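Local coordinates for Kit ligand (Mus musculus, PDB 2O27), which binds the receptor tyrosine kinase KIT as a non-covalent homodimer, bringing two receptors together and so activating them by autophosphorylation, at residues A[28-33]-A[106-111]. Numbering follows the deposited sequence.
Sequences LNYVAG and RSFTPE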
loop_
_atom_site.group_PDB
_atom_site.type_symbol
_atom_site.label_atom_id
_atom_site.label_comp_id
_atom_site.label_asym_id
_atom_site.label_seq_id
_atom_site.Cartn_x
_atom_site.Cartn_y
_atom_site.Cartn_z
ATOM N N LEU A 28 -12.794 -0.775 7.198
ATOM C CA LEU A 28 -13.945 -1.672 7.074
ATOM C C LEU A 28 -14.959 -1.413 8.208
ATOM O O LEU A 28 -14.585 -1.301 9.386
ATOM C CB LEU A 28 -13.459 -3.125 7.136
ATOM C CG LEU A 28 -14.471 -4.273 7.179
ATOM C CD1 LEU A 28 -15.260 -4.374 5.858
ATOM C CD2 LEU A 28 -13.720 -5.568 7.456
ATOM N N ASN A 29 -16.229 -1.269 7.850
ATOM C CA ASN A 29 -17.278 -1.079 8.845
ATOM C C ASN A 29 -17.565 -2.523 9.226
ATOM O O ASN A 29 -18.264 -3.258 8.525
ATOM C CB ASN A 29 -18.491 -0.389 8.221
ATOM C CG ASN A 29 -18.130 0.966 7.644
ATOM O OD1 ASN A 29 -17.399 1.741 8.269
ATOM N ND2 ASN A 29 -18.625 1.258 6.459
ATOM N N TYR A 30 -16.943 -2.924 10.321
ATOM C CA TYR A 30 -16.993 -4.274 10.836
ATOM C C TYR A 30 -18.328 -4.538 11.516
ATOM O O TYR A 30 -18.794 -3.722 12.317
ATOM C CB TYR A 30 -15.823 -4.450 11.809
ATOM C CG TYR A 30 -15.595 -5.866 12.300
ATOM C CD1 TYR A 30 -14.930 -6.804 11.510
ATOM C CD2 TYR A 30 -16.041 -6.263 13.567
ATOM C CE1 TYR A 30 -14.710 -8.107 11.971
ATOM C CE2 TYR A 30 -15.825 -7.552 14.036
ATOM C CZ TYR A 30 -15.161 -8.467 13.234
ATOM O OH TYR A 30 -14.942 -9.730 13.704
ATOM N N VAL A 31 -18.946 -5.667 11.175
ATOM C CA VAL A 31 -20.228 -6.060 11.755
ATOM C C VAL A 31 -19.957 -6.905 13.005
ATOM O O VAL A 31 -19.575 -8.067 12.911
ATOM C CB VAL A 31 -21.070 -6.885 10.735
ATOM C CG1 VAL A 31 -22.323 -7.440 11.403
ATOM C CG2 VAL A 31 -21.444 -6.003 9.530
ATOM N N ALA A 32 -20.151 -6.300 14.172
ATOM C CA ALA A 32 -19.913 -6.956 15.458
ATOM C C ALA A 32 -20.574 -8.318 15.642
ATOM O O ALA A 32 -21.727 -8.513 15.285
ATOM C CB ALA A 32 -20.343 -6.031 16.591
ATOM N N GLY A 33 -19.829 -9.256 16.218
ATOM C CA GLY A 33 -20.383 -10.574 16.466
ATOM C C GLY A 33 -20.095 -11.534 15.336
ATOM O O GLY A 33 -20.453 -12.710 15.390
ATOM N N ARG A 106 -13.605 0.411 11.538
ATOM C CA ARG A 106 -12.269 0.133 12.026
ATOM C C ARG A 106 -11.259 0.075 10.874
ATOM O O ARG A 106 -11.632 0.107 9.688
ATOM C CB ARG A 106 -12.248 -1.193 12.798
ATOM C CG ARG A 106 -13.287 -1.267 13.908
ATOM C CD ARG A 106 -12.840 -2.139 15.070
ATOM N NE ARG A 106 -12.668 -3.548 14.725
ATOM C CZ ARG A 106 -12.210 -4.468 15.571
ATOM N NH1 ARG A 106 -11.880 -4.124 16.811
ATOM N NH2 ARG A 106 -12.074 -5.729 15.183
ATOM N N SER A 107 -9.985 0.000 11.216
ATOM C CA SER A 107 -8.975 -0.086 10.185
ATOM C C SER A 107 -8.242 -1.373 10.442
ATOM O O SER A 107 -8.005 -1.735 11.584
ATOM C CB SER A 107 -8.026 1.114 10.220
ATOM O OG SER A 107 -7.379 1.230 11.461
ATOM N N PHE A 108 -7.929 -2.082 9.367
ATOM C CA PHE A 108 -7.247 -3.343 9.477
ATOM C C PHE A 108 -6.069 -3.403 8.546
ATOM O O PHE A 108 -6.027 -2.729 7.520
ATOM C CB PHE A 108 -8.189 -4.497 9.124
ATOM C CG PHE A 108 -9.385 -4.610 10.031
ATOM C CD1 PHE A 108 -10.518 -3.864 9.803
ATOM C CD2 PHE A 108 -9.357 -5.458 11.134
ATOM C CE1 PHE A 108 -11.624 -3.969 10.677
ATOM C CE2 PHE A 108 -10.463 -5.558 12.004
ATOM C CZ PHE A 108 -11.585 -4.819 11.772
ATOM N N THR A 109 -5.114 -4.234 8.922
ATOM C CA THR A 109 -3.943 -4.455 8.111
ATOM C C THR A 109 -4.431 -5.331 6.954
ATOM O O THR A 109 -5.484 -5.966 7.049
ATOM C CB THR A 109 -2.877 -5.219 8.923
ATOM O OG1 THR A 109 -1.601 -5.047 8.307
ATOM C CG2 THR A 109 -3.196 -6.692 8.963
ATOM N N PRO A 110 -3.662 -5.397 5.855
ATOM C CA PRO A 110 -4.120 -6.228 4.743
ATOM C C PRO A 110 -4.319 -7.705 5.122
ATOM O O PRO A 110 -5.273 -8.332 4.675
ATOM C CB PRO A 110 -3.036 -6.013 3.688
ATOM C CG PRO A 110 -2.626 -4.537 3.964
ATOM C CD PRO A 110 -2.485 -4.590 5.462
ATOM N N GLU A 111 -3.421 -8.249 5.932
ATOM C CA GLU A 111 -3.532 -9.644 6.354
ATOM C C GLU A 111 -4.835 -9.826 7.098
ATOM O O GLU A 111 -5.557 -10.777 6.867
ATOM C CB GLU A 111 -2.374 -10.035 7.281
ATOM C CG GLU A 111 -1.304 -10.897 6.629
ATOM C CD GLU A 111 -1.765 -12.324 6.350
ATOM O OE1 GLU A 111 -1.056 -13.048 5.604
ATOM O OE2 GLU A 111 -2.827 -12.722 6.883
#
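Strands 26-30 and 104-108 run antiparallel through Leu28 and Arg106, a hydrogen-bonded pair whose CA atoms lie 5.5 Å apart, although the short segments 28-30 and 106-108 splay to 116° between their directions. This is the two-stranded sheet of the four-helix-bundle cytokine fold, formed by strands within the long connections between helices, and it continues on either side of the pair through backbone bonds of Tyr30 with Glu104 and Phe108 with Ile26. Leu28 N gives its hydrogen to Arg106 O almost straight and in the carbonyl plane, at an N-H...O angle of 169°. The return bond, Arg106 N to Leu28 O, is straighter still, yet its donor sits above the carbonyl plane.

The Phe108 ring reaches back across the pair, its CG beside the backbone N and anti to the carbonyl carbon, and touches both Leu28 and Tyr30. Its CD1 and CE1 meet the Leu28 side chain obliquely, CD1 standing 4.0 Å from Leu28 CB, while Leu28 also packs on Gln49 and Ser53 of helix 43-58, joining the sheet to the bundle. Farther out, the tip of the Phe108 ring, CZ, comes 3.9 Å from Tyr30 CD1, and the two ring planes are tilted by 41° in an oblique contact. Tyr30, its CG anti to the backbone N, turns one face of its ring to the guanidinium of Arg106, whose chain bends at chi3 and whose NE forms a long, weak ion pair with Glu104 OE1. The cation-pi contact is long and at most weakly attractive, with Arg106 CZ 5.0 Å from the centre of the Tyr30 ring: Arg106 NH2 stands over the centre of that face, 4.3 Å from Tyr30 CD2.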